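Local structure of benzoylformate Decarboxylase (Polynucleobacter necessarius, 4K9Q) at residues Val67-His70 against Gly74-Asn77; Ala221-Ala226 against Glu321-Ile326; Thr341-Thr346 against Pro352-Glu357. The protein binds thiamine diphosphate and magnesium and probably catalyses the non-oxidative decarboxylation of benzoylformate to benzaldehyde, as related thiamine-dependent lyases do. All blocks are in the same frame, centred on the assembly; numbering follows the deposited sequence.

Interaction 1 (Val67-His70 against Gly74-Asn77); sequences VNIH and GLGN. With TPP (thiamine diphosphate), chain D.
Ile-69 lays its longer branch against the backbone of Leu-75, at the point where parallel-sheet strand 66-69 of the N-terminal thiamine diphosphate-binding domain turns into helix 71-77. CG1 of Ile-69 stands between its own backbone N and carbonyl carbon (chi1 60°), which carries CD1 out to 3.6 Å from Leu-75 CA. Ile-69 CD1 also lies 4.2 Å from Leu-75 CD1, so Ile-69 packs on the helix backbone more closely than on the leucine tip. The backbones come nearest at His-70 and Gly-74, CA to CA 4.5 Å, so close that a beta carbon on residue 74 would run into His-70 N. Gly-74 N donates to His-70 O at 2.8 Å, a bond between residues four apart, as in the first turn of a helix. The imidazole of His-70 meets the cofactor, whose C7' lies over one ring face, while CD2 approaches C4' of the pyrimidine at 3.3 Å. Its ND1 is hydrogen-bonded to Glu-28, and the thiamine diphosphate itself is gripped by Ser-375, Gly-430 and other residues of the second subunit. With an alanine in place of His-70, Glu-28 would probably lose this partner and a gap would open beside the methylene bridge of the cofactor. From the helix, Asn-77, whose ND2 is hydrogen-bonded to Glu-47, brings that nitrogen into van der Waals contact with the pyrimidine methyl CM2, 3.3 Å away.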
loop_
_atom_site.group_PDB
_atom_site.type_symbol
_atom_site.label_atom_id
_atom_site.label_comp_id
_atom_site.label_asym_id
_atom_site.label_seq_id
_atom_site.Cartn_x
_atom_site.Cartn_y
_atom_site.Cartn_z
ATOM N N VAL A 67 -20.579 -0.404 -11.201
ATOM C CA VAL A 67 -20.794 -1.466 -10.235
ATOM C C VAL A 67 -21.095 -0.773 -8.902
ATOM O O VAL A 67 -20.410 0.169 -8.520
ATOM C CB VAL A 67 -19.530 -2.359 -10.113
ATOM C CG1 VAL A 67 -19.570 -3.208 -8.841
ATOM C CG2 VAL A 67 -19.385 -3.244 -11.352
ATOM N N ASN A 68 -22.138 -1.207 -8.206
ATOM C CA ASN A 68 -22.461 -0.641 -6.898
ATOM C C ASN A 68 -22.570 -1.788 -5.905
ATOM O O ASN A 68 -23.492 -2.604 -5.989
ATOM C CB ASN A 68 -23.766 0.160 -6.959
ATOM C CG ASN A 68 -24.061 0.914 -5.669
ATOM O OD1 ASN A 68 -25.145 0.775 -5.096
ATOM N ND2 ASN A 68 -23.108 1.729 -5.215
ATOM N N ILE A 69 -21.611 -1.865 -4.986
ATOM C CA ILE A 69 -21.580 -2.951 -4.019
ATOM C C ILE A 69 -21.408 -2.436 -2.597
ATOM O O ILE A 69 -21.206 -1.235 -2.377
ATOM C CB ILE A 69 -20.516 -4.002 -4.387
ATOM C CG1 ILE A 69 -19.118 -3.371 -4.436
ATOM C CG2 ILE A 69 -20.866 -4.670 -5.724
ATOM C CD1 ILE A 69 -18.067 -4.309 -5.037
ATOM N N HIS A 70 -21.499 -3.347 -1.637
ATOM C CA HIS A 70 -21.700 -2.956 -0.250
ATOM C C HIS A 70 -20.403 -2.928 0.543
ATOM O O HIS A 70 -19.951 -3.955 1.033
ATOM C CB HIS A 70 -22.676 -3.911 0.427
ATOM C CG HIS A 70 -22.928 -3.594 1.870
ATOM N ND1 HIS A 70 -23.409 -2.373 2.294
ATOM C CD2 HIS A 70 -22.773 -4.347 2.985
ATOM C CE1 HIS A 70 -23.545 -2.390 3.609
ATOM N NE2 HIS A 70 -23.176 -3.580 4.050
ATOM N N GLY A 74 -18.698 -6.369 0.358
ATOM C CA GLY A 74 -19.044 -6.558 -1.033
ATOM C C GLY A 74 -17.821 -6.449 -1.916
ATOM O O GLY A 74 -17.617 -7.269 -2.820
ATOM N N LEU A 75 -16.998 -5.434 -1.670
ATOM C CA LEU A 75 -15.772 -5.293 -2.452
ATOM C C LEU A 75 -14.900 -6.541 -2.316
ATOM O O LEU A 75 -14.348 -7.022 -3.302
ATOM C CB LEU A 75 -15.008 -4.035 -2.054
ATOM C CG LEU A 75 -13.694 -3.824 -2.803
ATOM C CD1 LEU A 75 -13.942 -3.623 -4.294
ATOM C CD2 LEU A 75 -12.970 -2.628 -2.204
ATOM N N GLY A 76 -14.797 -7.077 -1.105
ATOM C CA GLY A 76 -14.035 -8.297 -0.878
ATOM C C GLY A 76 -14.514 -9.463 -1.732
ATOM O O GLY A 76 -13.714 -10.120 -2.397
ATOM N N ASN A 77 -15.818 -9.726 -1.716
ATOM C CA ASN A 77 -16.371 -10.815 -2.525
ATOM C C ASN A 77 -16.085 -10.632 -4.013
ATOM O O ASN A 77 -16.069 -11.608 -4.782
ATOM C CB ASN A 77 -17.881 -10.942 -2.307
ATOM C CG ASN A 77 -18.230 -11.643 -1.006
ATOM O OD1 ASN A 77 -17.354 -12.191 -0.331
ATOM N ND2 ASN A 77 -19.512 -11.640 -0.653
HETATM N "N1'" TPP D . -23.301 -8.097 0.473
HETATM C "C2'" TPP D . -22.490 -8.623 1.467
HETATM C CM2 TPP D . -21.328 -9.502 1.112
HETATM N "N3'" TPP D . -22.724 -8.334 2.798
HETATM C "C4'" TPP D . -23.776 -7.524 3.147
HETATM N "N4'" TPP D . -23.987 -7.237 4.430
HETATM C "C5'" TPP D . -24.620 -7.019 2.157
HETATM C "C6'" TPP D . -24.376 -7.290 0.811
HETATM C "C7'" TPP D . -25.774 -6.128 2.539
HETATM N N3 TPP D . -26.902 -6.760 3.208
HETATM C C2 TPP D . -27.140 -6.708 4.572
HETATM S S1 TPP D . -28.482 -7.466 5.038
HETATM C C5 TPP D . -28.821 -7.883 3.514
HETATM C C4 TPP D . -27.896 -7.437 2.575
HETATM C CM4 TPP D . -27.961 -7.682 1.088
HETATM C C6 TPP D . -30.094 -8.655 3.302
HETATM C C7 TPP D . -30.152 -10.012 3.984
HETATM O O7 TPP D . -31.290 -10.640 3.442
HETATM P PA TPP D . -31.781 -12.083 3.955
HETATM O O1A TPP D . -30.581 -12.967 4.140
HETATM O O2A TPP D . -32.751 -12.676 2.984
HETATM O O3A TPP D . -32.351 -11.801 5.432
HETATM P PB TPP D . -33.703 -11.039 5.853
HETATM O O1B TPP D . -33.313 -9.628 6.158
HETATM O O2B TPP D . -34.206 -11.745 7.092
HETATM O O3B TPP D . -34.703 -11.056 4.742
#

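Interaction 2 (Ala221-Ala226 against Glu321-Ile326)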
loop_
_atom_site.group_PDB
_atom_site.type_symbol
_atom_site.label_atom_id
_atom_site.label_comp_id
_atom_site.label_asym_id
_atom_site.label_seq_id
_atom_site.Cartn_x
_atom_site.Cartn_y
_atom_site.Cartn_z
ATOM N N ALA A 221 -1.817 -8.525 -42.553
ATOM C CA ALA A 221 -1.378 -9.897 -42.781
ATOM C C ALA A 221 -1.347 -10.235 -44.271
ATOM O O ALA A 221 -0.440 -10.919 -44.745
ATOM C CB ALA A 221 -2.297 -10.875 -42.046
ATOM N N GLU A 222 -2.352 -9.767 -44.999
ATOM C CA GLU A 222 -2.455 -10.055 -46.426
ATOM C C GLU A 222 -1.382 -9.291 -47.206
ATOM O O GLU A 222 -0.886 -9.763 -48.230
ATOM C CB GLU A 222 -3.862 -9.735 -46.942
ATOM C CG GLU A 222 -4.915 -10.739 -46.460
ATOM C CD GLU A 222 -6.318 -10.451 -46.965
ATOM O OE1 GLU A 222 -6.546 -9.358 -47.516
ATOM O OE2 GLU A 222 -7.204 -11.320 -46.795
ATOM N N ARG A 223 -1.021 -8.116 -46.706
ATOM C CA ARG A 223 0.055 -7.327 -47.299
ATOM C C ARG A 223 1.385 -8.081 -47.220
ATOM O O ARG A 223 2.192 -8.036 -48.147
ATOM C CB ARG A 223 0.168 -5.977 -46.581
ATOM C CG ARG A 223 1.172 -5.006 -47.212
ATOM C CD ARG A 223 0.674 -4.530 -48.562
ATOM N NE ARG A 223 -0.562 -3.761 -48.453
ATOM C CZ ARG A 223 -0.601 -2.439 -48.310
ATOM N NH1 ARG A 223 0.529 -1.754 -48.256
ATOM N NH2 ARG A 223 -1.766 -1.804 -48.220
ATOM N N LEU A 224 1.610 -8.777 -46.110
ATOM C CA LEU A 224 2.849 -9.529 -45.912
ATOM C C LEU A 224 2.769 -10.972 -46.376
ATOM O O LEU A 224 3.795 -11.636 -46.526
ATOM C CB LEU A 224 3.242 -9.519 -44.438
ATOM C CG LEU A 224 3.661 -8.193 -43.837
ATOM C CD1 LEU A 224 3.865 -8.354 -42.340
ATOM C CD2 LEU A 224 4.935 -7.702 -44.512
ATOM N N ASN A 225 1.554 -11.460 -46.599
ATOM C CA ASN A 225 1.353 -12.877 -46.872
ATOM C C ASN A 225 2.092 -13.733 -45.849
ATOM O O ASN A 225 2.713 -14.742 -46.194
ATOM C CB ASN A 225 1.804 -13.228 -48.292
ATOM C CG ASN A 225 0.675 -13.144 -49.297
ATOM O OD1 ASN A 225 -0.422 -13.648 -49.057
ATOM N ND2 ASN A 225 0.933 -12.497 -50.428
ATOM N N ALA A 226 2.019 -13.323 -44.586
ATOM C CA ALA A 226 2.697 -14.039 -43.509
ATOM C C ALA A 226 1.710 -14.890 -42.715
ATOM O O ALA A 226 0.535 -14.551 -42.623
ATOM C CB ALA A 226 3.403 -13.059 -42.592
ATOM N N GLU A 321 -0.978 2.877 -39.585
ATOM C CA GLU A 321 0.267 3.559 -39.914
ATOM C C GLU A 321 1.290 2.631 -40.577
ATOM O O GLU A 321 1.997 3.030 -41.505
ATOM C CB GLU A 321 0.867 4.222 -38.670
ATOM C CG GLU A 321 0.070 5.428 -38.169
ATOM C CD GLU A 321 -0.238 6.422 -39.282
ATOM O OE1 GLU A 321 0.715 6.936 -39.906
ATOM O OE2 GLU A 321 -1.434 6.680 -39.546
ATOM N N ALA A 322 1.373 1.393 -40.100
ATOM C CA ALA A 322 2.380 0.474 -40.608
ATOM C C ALA A 322 2.038 0.048 -42.031
ATOM O O ALA A 322 2.926 -0.101 -42.869
ATOM C CB ALA A 322 2.501 -0.732 -39.706
ATOM N N LEU A 323 0.751 -0.142 -42.295
ATOM C CA LEU A 323 0.289 -0.531 -43.624
ATOM C C LEU A 323 0.821 0.438 -44.680
ATOM O O LEU A 323 1.174 0.025 -45.784
ATOM C CB LEU A 323 -1.237 -0.542 -43.678
ATOM C CG LEU A 323 -2.025 -1.719 -44.256
ATOM C CD1 LEU A 323 -3.191 -1.191 -45.086
ATOM C CD2 LEU A 323 -1.169 -2.667 -45.068
ATOM N N LYS A 324 0.872 1.721 -44.330
ATOM C CA LYS A 324 1.340 2.765 -45.245
ATOM C C LYS A 324 2.792 2.581 -45.686
ATOM O O LYS A 324 3.192 3.080 -46.738
ATOM C CB LYS A 324 1.197 4.145 -44.602
ATOM C CG LYS A 324 -0.234 4.549 -44.316
ATOM C CD LYS A 324 -0.302 5.866 -43.564
ATOM C CE LYS A 324 -1.749 6.259 -43.332
ATOM N NZ LYS A 324 -1.881 7.519 -42.552
ATOM N N LEU A 325 3.581 1.873 -44.885
ATOM C CA LEU A 325 5.028 1.824 -45.100
ATOM C C LEU A 325 5.551 0.474 -45.577
ATOM O O LEU A 325 6.755 0.309 -45.764
ATOM C CB LEU A 325 5.767 2.213 -43.819
ATOM C CG LEU A 325 5.435 3.580 -43.228
ATOM C CD1 LEU A 325 6.293 3.850 -41.990
ATOM C CD2 LEU A 325 5.626 4.674 -44.276
ATOM N N ILE A 326 4.657 -0.491 -45.760
ATOM C CA ILE A 326 5.070 -1.836 -46.138
ATOM C C ILE A 326 4.537 -2.206 -47.515
ATOM O O ILE A 326 3.371 -1.969 -47.819
ATOM C CB ILE A 326 4.597 -2.865 -45.090
ATOM C CG1 ILE A 326 5.342 -2.645 -43.772
ATOM C CG2 ILE A 326 4.818 -4.276 -45.584
ATOM C CD1 ILE A 326 4.845 -3.517 -42.650
HETATM O O HOH W 1 -1.037 0.883 -47.981
#
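In the Rossmann-like central domain, the C-terminal end of helix 214-224 meets the type I beta turn from Leu-323 to Ile-326, at the end of helix 315-323. Arg-223 carries most of the contact. Its CG is anti to the backbone N (chi1 -174°), directing the chain across to the turn, and the bends at chi2 and chi3 curl it so that the guanidinium lies against Leu-323. CD2 of that leucine sits over the centre of one guanidinium face, 3.3 Å from Arg-223 CZ, a close methyl-to-plane approach with the two side chains crossing at about a right angle. The edge of the same group does the polar work. NH1 donates to Ile-326 O at 2.9 Å; the acceptor is in the guanidinium plane, and the C=O...donor angle of 171° puts the donor almost in line with the carbonyl, although the N-H itself is bent (140°). NH2 donates to a water at 2.8 Å, which in turn donates to Leu-323 O, so two carbonyls of the turn are linked to one arginine. Beside it, Leu-224 CD2 touches Ile-326 CG2 at 3.6 Å, again crosswise. Leu-224 and Ile-326 both also rest on Ile-194 of helix 184-196, while Phe-220 in helix 214-224 packs against Ile-326 and Ala-322. On the sheet side, Ala-221 lies against Leu-202 and Tyr-204 of strand 201-204.

Interaction 3 (Thr341-Thr346 against Pro352-Glu357); sequences TKEDRT and PHAVLE
Glu-357 reaches from helix 352-361 to the loop 341-346, and its CB already lies 3.7 Å from Arg-345 NH2. CG is anti to the carbonyl carbon (chi1 -72°), and the chain stays extended beyond it, which delivers the carboxylate to the loop backbone. There Glu-357 CD sits 3.9 Å from Thr-341 O, a buried carbonyl without a hydrogen-bonding partner. OE2 takes two short bonds: Glu-343 N donates to its syn lone pair at 2.8 Å, nearly straight at 169°, and His-353 ND1 donates from the anti side at 2.7 Å, keeping OE2 close to the imidazole plane. This His-carboxylate hydrogen bond spans one helical turn in a helix that packs on helices 377-383 and 501-513 of the C-terminal cofactor domain; Asp-382 takes the ring's other nitrogen. The paired bonds probably fix both the ring and the carboxylate rotation. OE1 faces the basic side chains. Glu-357 OE1 forms a weak 3.4 Å salt bridge with Arg-345 NH2 (guanidinium and carboxylate planes 77° apart); through NH1 that arginine has its stronger partner in Glu-361. Two waters also donate to OE1: one accepts from Lys-342 NZ; the other, 2.6 Å from OE1, accepts from Arg-345 NE and donates to Glu-343 O.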
loop_
_atom_site.group_PDB
_atom_site.type_symbol
_atom_site.label_atom_id
_atom_site.label_comp_id
_atom_site.label_asym_id
_atom_site.label_seq_id
_atom_site.Cartn_x
_atom_site.Cartn_y
_atom_site.Cartn_z
ATOM N N THR A 341 -11.248 -31.879 -37.556
ATOM C CA THR A 341 -11.350 -33.338 -37.486
ATOM C C THR A 341 -12.761 -33.763 -37.093
ATOM O O THR A 341 -13.559 -32.939 -36.642
ATOM C CB THR A 341 -10.348 -33.932 -36.476
ATOM O OG1 THR A 341 -10.652 -33.461 -35.157
ATOM C CG2 THR A 341 -8.917 -33.551 -36.846
ATOM N N LYS A 342 -13.069 -35.046 -37.285
ATOM C CA LYS A 342 -14.392 -35.583 -36.989
ATOM C C LYS A 342 -14.262 -36.673 -35.928
ATOM O O LYS A 342 -13.667 -37.726 -36.172
ATOM C CB LYS A 342 -15.042 -36.149 -38.260
ATOM C CG LYS A 342 -15.274 -35.124 -39.376
ATOM C CD LYS A 342 -16.515 -34.291 -39.126
ATOM C CE LYS A 342 -16.741 -33.283 -40.252
ATOM N NZ LYS A 342 -18.019 -32.527 -40.089
ATOM N N GLU A 343 -14.804 -36.406 -34.744
ATOM C CA GLU A 343 -14.698 -37.325 -33.618
ATOM C C GLU A 343 -15.641 -38.515 -33.818
ATOM O O GLU A 343 -16.625 -38.422 -34.550
ATOM C CB GLU A 343 -15.029 -36.577 -32.314
ATOM C CG GLU A 343 -14.961 -37.400 -31.029
ATOM C CD GLU A 343 -13.582 -37.983 -30.764
ATOM O OE1 GLU A 343 -13.307 -39.107 -31.244
ATOM O OE2 GLU A 343 -12.777 -37.328 -30.058
ATOM N N ASP A 344 -15.316 -39.629 -33.168
ATOM C CA ASP A 344 -16.157 -40.824 -33.169
ATOM C C ASP A 344 -17.417 -40.595 -32.331
ATOM O O ASP A 344 -17.360 -40.584 -31.100
ATOM C CB ASP A 344 -15.351 -42.003 -32.610
ATOM C CG ASP A 344 -16.082 -43.326 -32.724
ATOM O OD1 ASP A 344 -17.300 -43.331 -33.007
ATOM O OD2 ASP A 344 -15.430 -44.366 -32.504
ATOM N N ARG A 345 -18.554 -40.420 -32.997
ATOM C CA ARG A 345 -19.807 -40.127 -32.309
ATOM C C ARG A 345 -20.449 -41.370 -31.727
ATOM O O ARG A 345 -21.456 -41.284 -31.017
ATOM C CB ARG A 345 -20.791 -39.433 -33.249
ATOM C CG ARG A 345 -20.271 -38.107 -33.762
ATOM C CD ARG A 345 -21.337 -37.323 -34.470
ATOM N NE ARG A 345 -20.758 -36.144 -35.099
ATOM C CZ ARG A 345 -21.463 -35.103 -35.525
ATOM N NH1 ARG A 345 -22.779 -35.090 -35.379
ATOM N NH2 ARG A 345 -20.844 -34.077 -36.097
ATOM N N THR A 346 -19.882 -42.525 -32.038
ATOM C CA THR A 346 -20.425 -43.776 -31.531
ATOM C C THR A 346 -19.874 -44.080 -30.140
ATOM O O THR A 346 -20.388 -44.949 -29.438
ATOM C CB THR A 346 -20.138 -44.967 -32.480
ATOM O OG1 THR A 346 -18.763 -45.357 -32.386
ATOM C CG2 THR A 346 -20.472 -44.611 -33.917
ATOM N N PRO A 352 -15.945 -34.928 -25.760
ATOM C CA PRO A 352 -16.208 -33.492 -25.902
ATOM C C PRO A 352 -16.055 -32.926 -27.326
ATOM O O PRO A 352 -16.809 -32.011 -27.663
ATOM C CB PRO A 352 -15.212 -32.850 -24.925
ATOM C CG PRO A 352 -14.155 -33.882 -24.699
ATOM C CD PRO A 352 -14.864 -35.209 -24.800
ATOM N N HIS A 353 -15.129 -33.435 -28.140
ATOM C CA HIS A 353 -15.014 -32.932 -29.512
ATOM C C HIS A 353 -16.325 -33.209 -30.267
ATOM O O HIS A 353 -16.781 -32.382 -31.052
ATOM C CB HIS A 353 -13.819 -33.555 -30.242
ATOM C CG HIS A 353 -13.405 -32.822 -31.485
ATOM N ND1 HIS A 353 -14.152 -32.832 -32.645
ATOM C CD2 HIS A 353 -12.303 -32.081 -31.756
ATOM C CE1 HIS A 353 -13.531 -32.124 -33.573
ATOM N NE2 HIS A 353 -12.406 -31.659 -33.058
ATOM N N ALA A 354 -16.943 -34.360 -30.021
ATOM C CA ALA A 354 -18.195 -34.666 -30.712
ATOM C C ALA A 354 -19.320 -33.774 -30.203
ATOM O O ALA A 354 -20.147 -33.304 -30.980
ATOM C CB ALA A 354 -18.554 -36.132 -30.555
ATOM N N VAL A 355 -19.352 -33.542 -28.893
ATOM C CA VAL A 355 -20.320 -32.621 -28.305
ATOM C C VAL A 355 -20.191 -31.247 -28.972
ATOM O O VAL A 355 -21.186 -30.648 -29.391
ATOM C CB VAL A 355 -20.140 -32.498 -26.773
ATOM C CG1 VAL A 355 -21.031 -31.388 -26.205
ATOM C CG2 VAL A 355 -20.455 -33.830 -26.102
ATOM N N LEU A 356 -18.959 -30.761 -29.082
ATOM C CA LEU A 356 -18.706 -29.471 -29.714
ATOM C C LEU A 356 -19.155 -29.438 -31.178
ATOM O O LEU A 356 -19.769 -28.463 -31.619
ATOM C CB LEU A 356 -17.232 -29.098 -29.597
ATOM C CG LEU A 356 -16.756 -28.746 -28.187
ATOM C CD1 LEU A 356 -15.254 -28.858 -28.125
ATOM C CD2 LEU A 356 -17.247 -27.348 -27.764
ATOM N N GLU A 357 -18.853 -30.497 -31.925
ATOM C CA GLU A 357 -19.300 -30.604 -33.316
ATOM C C GLU A 357 -20.816 -30.514 -33.443
ATOM O O GLU A 357 -21.328 -29.864 -34.355
ATOM C CB GLU A 357 -18.831 -31.915 -33.937
ATOM C CG GLU A 357 -17.341 -31.983 -34.222
ATOM C CD GLU A 357 -16.953 -33.353 -34.731
ATOM O OE1 GLU A 357 -17.506 -33.759 -35.775
ATOM O OE2 GLU A 357 -16.124 -34.030 -34.079
HETATM O O HOH W 2 -18.859 -32.121 -37.645
HETATM O O HOH W 3 -13.038 -35.497 -27.790
HETATM O O HOH W 4 -17.968 -36.343 -35.772
#

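How the interactions relate
From the N terminus the three contacts come in series, none nesting in or crossing another. Interaction 1 closes a loop of only three residues, joining a strand of the first parallel sheet to the helix that follows it. Interaction 2 closes a long loop of 94 residues, bringing together two helices of the central domain, with five strands of its sheet lying between them in the chain. Soon after, interaction 3 closes a five-residue loop, pinning the connection from helix 315-323 onto helix 352-361 beside the third sheet. The contacts do not touch: nearest atoms of interactions 2 and 3 are about 22 Å apart, and interaction 1 lies across the chain's centre from both.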